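Cellulase (Bacillus sp. BG-CS10, PDB 5E0C) probably hydrolyses internal beta-1,4-glucosidic bonds of cellulose, using a family 5 glycoside hydrolase domain joined to carbohydrate-binding domains. Local coordinates at residues Y97-L102 / M143-N148; Q130-F135 / H176-S181. All coordinates share one frame; numbering follows the deposited sequence.

Contact 1 of 2, residues Y97-L102 / M143-N148; sequences YVMLNL and MFESVN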
loop_
_atom_site.group_PDB
_atom_site.type_symbol
_atom_site.label_atom_id
_atom_site.label_comp_id
_atom_site.label_asym_id
_atom_site.label_seq_id
_atom_site.Cartn_x
_atom_site.Cartn_y
_atom_site.Cartn_z
ATOM N N TYR A 97 10.518 18.553 -2.132
ATOM C CA TYR A 97 11.200 17.904 -3.251
ATOM C C TYR A 97 10.136 17.315 -4.153
ATOM O O TYR A 97 9.090 16.865 -3.679
ATOM C CB TYR A 97 12.157 16.805 -2.780
ATOM C CG TYR A 97 13.370 17.310 -2.038
ATOM C CD1 TYR A 97 13.326 17.531 -0.664
ATOM C CD2 TYR A 97 14.563 17.558 -2.703
ATOM C CE1 TYR A 97 14.434 17.987 0.026
ATOM C CE2 TYR A 97 15.677 18.019 -2.021
ATOM C CZ TYR A 97 15.610 18.231 -0.659
ATOM O OH TYR A 97 16.717 18.687 0.027
ATOM N N VAL A 98 10.405 17.304 -5.452
ATOM C CA VAL A 98 9.445 16.799 -6.421
ATOM C C VAL A 98 10.075 15.789 -7.371
ATOM O O VAL A 98 11.106 16.073 -7.962
ATOM C CB VAL A 98 8.853 17.948 -7.245
ATOM C CG1 VAL A 98 7.887 17.408 -8.265
ATOM C CG2 VAL A 98 8.175 18.955 -6.330
ATOM N N MET A 99 9.464 14.613 -7.499
ATOM C CA MET A 99 9.898 13.614 -8.474
ATOM C C MET A 99 8.901 13.546 -9.628
ATOM O O MET A 99 7.718 13.283 -9.404
ATOM C CB MET A 99 10.047 12.232 -7.823
ATOM C CG MET A 99 10.610 11.168 -8.769
ATOM S SD MET A 99 10.837 9.524 -8.040
ATOM C CE MET A 99 11.679 9.963 -6.540
ATOM N N LEU A 100 9.373 13.782 -10.854
ATOM C CA LEU A 100 8.509 13.747 -12.044
ATOM C C LEU A 100 8.904 12.609 -12.993
ATOM O O LEU A 100 10.084 12.439 -13.272
ATOM C CB LEU A 100 8.578 15.080 -12.782
ATOM C CG LEU A 100 7.872 15.117 -14.149
ATOM C CD1 LEU A 100 6.372 14.921 -14.008
ATOM C CD2 LEU A 100 8.190 16.388 -14.939
ATOM N N ASN A 101 7.939 11.849 -13.515
ATOM C CA ASN A 101 8.288 10.671 -14.315
ATOM C C ASN A 101 7.516 10.539 -15.625
ATOM O O ASN A 101 6.744 11.422 -15.992
ATOM C CB ASN A 101 8.092 9.387 -13.486
ATOM C CG ASN A 101 6.610 9.003 -13.277
ATOM O OD1 ASN A 101 5.699 9.512 -13.940
ATOM N ND2 ASN A 101 6.378 8.081 -12.345
ATOM N N LEU A 102 7.739 9.433 -16.331
ATOM C CA LEU A 102 6.724 8.911 -17.236
ATOM C C LEU A 102 6.140 7.729 -16.495
ATOM O O LEU A 102 6.901 6.939 -15.913
ATOM C CB LEU A 102 7.287 8.481 -18.597
ATOM C CG LEU A 102 8.407 9.300 -19.237
ATOM C CD1 LEU A 102 8.785 8.685 -20.586
ATOM C CD2 LEU A 102 8.030 10.779 -19.378
ATOM N N MET A 143 13.511 16.516 -9.349
ATOM C CA MET A 143 14.280 15.427 -9.927
ATOM C C MET A 143 13.457 14.666 -10.979
ATOM O O MET A 143 12.221 14.673 -10.937
ATOM C CB MET A 143 14.729 14.481 -8.827
ATOM C CG MET A 143 13.588 13.716 -8.181
ATOM S SD MET A 143 14.045 13.084 -6.560
ATOM C CE MET A 143 13.754 14.527 -5.520
ATOM N N PHE A 144 14.145 14.008 -11.913
ATOM C CA PHE A 144 13.486 13.260 -12.987
ATOM C C PHE A 144 13.663 11.767 -12.837
ATOM O O PHE A 144 14.773 11.287 -12.572
ATOM C CB PHE A 144 14.025 13.649 -14.357
ATOM C CG PHE A 144 13.761 15.058 -14.739
ATOM C CD1 PHE A 144 12.678 15.748 -14.212
ATOM C CD2 PHE A 144 14.598 15.705 -15.640
ATOM C CE1 PHE A 144 12.436 17.070 -14.582
ATOM C CE2 PHE A 144 14.370 17.013 -15.999
ATOM C CZ PHE A 144 13.288 17.701 -15.471
ATOM N N GLU A 145 12.570 11.040 -13.040
ATOM C CA GLU A 145 12.555 9.591 -12.956
ATOM C C GLU A 145 12.243 9.043 -14.349
ATOM O O GLU A 145 11.246 9.421 -14.957
ATOM C CB GLU A 145 11.533 9.130 -11.918
ATOM C CG GLU A 145 11.333 7.646 -11.873
ATOM C CD GLU A 145 10.166 7.258 -10.990
ATOM O OE1 GLU A 145 9.317 8.147 -10.728
ATOM O OE2 GLU A 145 10.100 6.075 -10.559
ATOM N N SER A 146 13.105 8.169 -14.859
ATOM C CA SER A 146 13.078 7.815 -16.279
ATOM C C SER A 146 11.760 7.201 -16.741
ATOM O O SER A 146 11.160 7.667 -17.717
ATOM C CB SER A 146 14.220 6.856 -16.605
ATOM O OG SER A 146 14.094 5.657 -15.863
ATOM N N VAL A 147 11.314 6.163 -16.039
ATOM C CA VAL A 147 10.095 5.448 -16.396
ATOM C C VAL A 147 9.585 4.685 -15.172
ATOM O O VAL A 147 10.376 4.120 -14.419
ATOM C CB VAL A 147 10.335 4.468 -17.586
ATOM C CG1 VAL A 147 11.576 3.613 -17.340
ATOM C CG2 VAL A 147 9.112 3.578 -17.836
ATOM N N ASN A 148 8.269 4.666 -14.965
ATOM C CA ASN A 148 7.714 3.917 -13.844
ATOM C C ASN A 148 7.614 2.419 -14.110
ATOM O O ASN A 148 7.118 2.004 -15.141
ATOM C CB ASN A 148 6.337 4.443 -13.473
ATOM C CG ASN A 148 5.700 3.632 -12.369
ATOM O OD1 ASN A 148 6.123 3.706 -11.221
ATOM N ND2 ASN A 148 4.701 2.838 -12.709
#
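M143 N gives V98 O a nearly straight hydrogen bond of 2.8 Å, lying almost on the line of the carbonyl. L100 N then bonds to M143 O and E145 N to L100 O, the regular pattern of neighbouring parallel strands, here the third and fourth of the (beta/alpha)8 barrel of family 5 glycoside hydrolases. Beyond the strands the loops remain tied, since N148 N reaches L102 O at 2.8 Å with a more bent N-H...O angle of 142°. M99, N101, M143 and E145 project from one face of the sheet, L100 and F144 from the other. On the first face N101 and E145 run side by side, their amide and carboxylate planes 46° apart. The bond from N101 ND2 to E145 OE1 is long and weak (3.4 Å); each group has other ties, E145 OE1 in a salt bridge with R59, N101 OD1 on V62 N and N101 ND2 on H103 ND1. R59 also bonds N148 OD1, so one arginine ties E145 to N148. M99 slants across E145, its SD 3.4 Å from E145 OE1. The two methionines also meet, M99 CB lying 3.9 Å from M143 CG. With CG between its backbone N and carbonyl carbon (chi1 68°) and a bend at chi3, M143 swings its CE back to within 3.9 Å of Y97 CB.

Contact 2 of 2, residues Q130-F135 / H176-S181; sequences QLSERF and HIVRES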
loop_
_atom_site.group_PDB
_atom_site.type_symbol
_atom_site.label_atom_id
_atom_site.label_comp_id
_atom_site.label_asym_id
_atom_site.label_seq_id
_atom_site.Cartn_x
_atom_site.Cartn_y
_atom_site.Cartn_z
ATOM N N GLN A 130 11.235 17.313 -24.246
ATOM C CA GLN A 130 10.267 18.343 -23.876
ATOM C C GLN A 130 10.259 18.616 -22.367
ATOM O O GLN A 130 10.205 19.774 -21.937
ATOM C CB GLN A 130 8.870 17.950 -24.349
ATOM C CG GLN A 130 8.697 17.972 -25.847
ATOM C CD GLN A 130 7.264 17.702 -26.253
ATOM O OE1 GLN A 130 6.385 18.556 -26.092
ATOM N NE2 GLN A 130 7.014 16.508 -26.770
ATOM N N LEU A 131 10.319 17.556 -21.568
ATOM C CA LEU A 131 10.343 17.723 -20.121
ATOM C C LEU A 131 11.620 18.428 -19.698
ATOM O O LEU A 131 11.585 19.302 -18.834
ATOM C CB LEU A 131 10.222 16.380 -19.390
ATOM C CG LEU A 131 8.992 15.504 -19.643
ATOM C CD1 LEU A 131 8.805 14.506 -18.524
ATOM C CD2 LEU A 131 7.738 16.305 -19.823
ATOM N N SER A 132 12.749 18.046 -20.294
ATOM C CA SER A 132 14.033 18.682 -19.970
ATOM C C SER A 132 13.977 20.177 -20.234
ATOM O O SER A 132 14.380 20.990 -19.405
ATOM C CB SER A 132 15.171 18.073 -20.785
ATOM O OG SER A 132 15.294 16.685 -20.543
ATOM N N GLU A 133 13.479 20.518 -21.415
ATOM C CA GLU A 133 13.426 21.896 -21.859
ATOM C C GLU A 133 12.496 22.712 -20.981
ATOM O O GLU A 133 12.850 23.812 -20.558
ATOM C CB GLU A 133 12.994 21.953 -23.335
ATOM C CG GLU A 133 12.365 23.264 -23.792
ATOM C CD GLU A 133 13.297 24.448 -23.658
ATOM O OE1 GLU A 133 14.523 24.244 -23.504
ATOM O OE2 GLU A 133 12.794 25.592 -23.715
ATOM N N ARG A 134 11.318 22.163 -20.691
ATOM C CA ARG A 134 10.330 22.856 -19.868
ATOM C C ARG A 134 10.875 23.217 -18.476
ATOM O O ARG A 134 10.659 24.324 -17.992
ATOM C CB ARG A 134 9.067 21.997 -19.741
ATOM C CG ARG A 134 7.951 22.596 -18.894
ATOM C CD ARG A 134 7.541 23.989 -19.377
ATOM N NE ARG A 134 6.875 23.973 -20.678
ATOM C CZ ARG A 134 5.560 24.073 -20.864
ATOM N NH1 ARG A 134 4.741 24.198 -19.830
ATOM N NH2 ARG A 134 5.067 24.051 -22.093
ATOM N N PHE A 135 11.606 22.306 -17.843
ATOM C CA PHE A 135 12.041 22.555 -16.474
ATOM C C PHE A 135 13.523 22.866 -16.347
ATOM O O PHE A 135 14.114 22.712 -15.280
ATOM C CB PHE A 135 11.662 21.358 -15.604
ATOM C CG PHE A 135 10.205 21.020 -15.689
ATOM C CD1 PHE A 135 9.257 21.859 -15.123
ATOM C CD2 PHE A 135 9.779 19.899 -16.375
ATOM C CE1 PHE A 135 7.907 21.568 -15.229
ATOM C CE2 PHE A 135 8.441 19.600 -16.474
ATOM C CZ PHE A 135 7.501 20.436 -15.903
ATOM N N HIS A 176 21.372 10.997 -21.035
ATOM C CA HIS A 176 22.076 11.888 -21.948
ATOM C C HIS A 176 21.186 13.012 -22.437
ATOM O O HIS A 176 21.660 14.120 -22.607
ATOM C CB HIS A 176 22.659 11.093 -23.120
ATOM C CG HIS A 176 23.805 10.207 -22.722
ATOM N ND1 HIS A 176 23.896 8.888 -23.095
ATOM C CD2 HIS A 176 24.893 10.457 -21.953
ATOM C CE1 HIS A 176 24.995 8.358 -22.575
ATOM N NE2 HIS A 176 25.614 9.294 -21.883
ATOM N N ILE A 177 19.898 12.750 -22.632
ATOM C CA ILE A 177 18.976 13.821 -22.999
ATOM C C ILE A 177 18.995 14.933 -21.932
ATOM O O ILE A 177 19.207 16.131 -22.234
ATOM C CB ILE A 177 17.538 13.273 -23.194
ATOM C CG1 ILE A 177 17.490 12.356 -24.414
ATOM C CG2 ILE A 177 16.512 14.412 -23.364
ATOM C CD1 ILE A 177 16.239 11.499 -24.510
ATOM N N VAL A 178 18.809 14.533 -20.678
ATOM C CA VAL A 178 18.760 15.523 -19.603
ATOM C C VAL A 178 20.095 16.270 -19.458
ATOM O O VAL A 178 20.115 17.496 -19.497
ATOM C CB VAL A 178 18.377 14.888 -18.250
ATOM C CG1 VAL A 178 18.353 15.947 -17.158
ATOM C CG2 VAL A 178 17.034 14.187 -18.362
ATOM N N ARG A 179 21.200 15.534 -19.318
ATOM C CA ARG A 179 22.520 16.154 -19.168
ATOM C C ARG A 179 22.903 17.036 -20.361
ATOM O O ARG A 179 23.618 18.028 -20.196
ATOM C CB ARG A 179 23.593 15.083 -18.957
ATOM C CG ARG A 179 23.442 14.304 -17.657
ATOM C CD ARG A 179 23.709 15.177 -16.426
ATOM N NE ARG A 179 23.638 14.393 -15.189
ATOM C CZ ARG A 179 22.700 14.525 -14.256
ATOM N NH1 ARG A 179 21.738 15.433 -14.387
ATOM N NH2 ARG A 179 22.736 13.752 -13.182
ATOM N N GLU A 180 22.432 16.680 -21.555
ATOM C CA GLU A 180 22.708 17.480 -22.752
ATOM C C GLU A 180 21.916 18.772 -22.719
ATOM O O GLU A 180 22.321 19.763 -23.322
ATOM C CB GLU A 180 22.396 16.706 -24.045
ATOM C CG GLU A 180 23.630 16.018 -24.624
ATOM C CD GLU A 180 23.316 14.859 -25.557
ATOM O OE1 GLU A 180 22.202 14.827 -26.131
ATOM O OE2 GLU A 180 24.198 13.973 -25.705
ATOM N N SER A 181 20.787 18.767 -22.019
ATOM C CA SER A 181 20.021 20.005 -21.892
ATOM C C SER A 181 20.772 21.104 -21.116
ATOM O O SER A 181 20.502 22.293 -21.280
ATOM C CB SER A 181 18.681 19.724 -21.220
ATOM O OG SER A 181 17.861 20.874 -21.277
#
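S132 holds its OG beside its own backbone N (chi1 -59°), which brings the oxygen up against the neighbouring helix, where it touches two methyl groups. V178 CG2 lies 3.7 Å from S132 OG and I177 CG2 3.8 Å from it. The backbone brings S181 CB to 3.9 Å from S132 CB, and S181 OG, anti to the S181 backbone N (chi1 -171°), lies equally near S132 CB. The S132 oxygen is satisfied within its own helix, where S132 OG bonds to the carbonyl oxygen of W128. These segments are the C-terminal ends of helices 117-134 and 161-181, which follow the third and fourth strands of the TIM barrel and pack next to each other in its outer layer. Over these segments the axes approach to 9.3 Å at an angle of 28°, and the small side chains of S132 and S181 face each other across the interface. What joins the helices here is van der Waals contact, and only 144 Å² is buried. Polar ties come from the connecting loops: N185 ND2 bonds to S132 O, while Q136 NE2, just past the first helix, bonds to S181 O.

How the contacts relate
Contact 1 belongs to the inner beta layer of the barrel and contact 2 to the helices packed outside it; their centres lie 13 Å apart. The chain alternates between them, strand 97-101, helix 117-134, strand 142-145, helix 161-181, as two successive beta/alpha units. Apolar side chains join the layers: L100 CD2 meets F135 CE2 at 3.6 Å, L102 CD2 meets L131 CD1 at 3.9 Å, and F144 touches both segments of contact 2, its CZ 4.0 Å from F135 CB and its CD2 4.0 Å from V178 CG2. Segment 143-148 ends at the asparagine preceding the glutamate that is probably the acid/base, as in other family 5 enzymes, so contact 1 runs up to the presumed active site while contact 2 lies on the barrel's outer side.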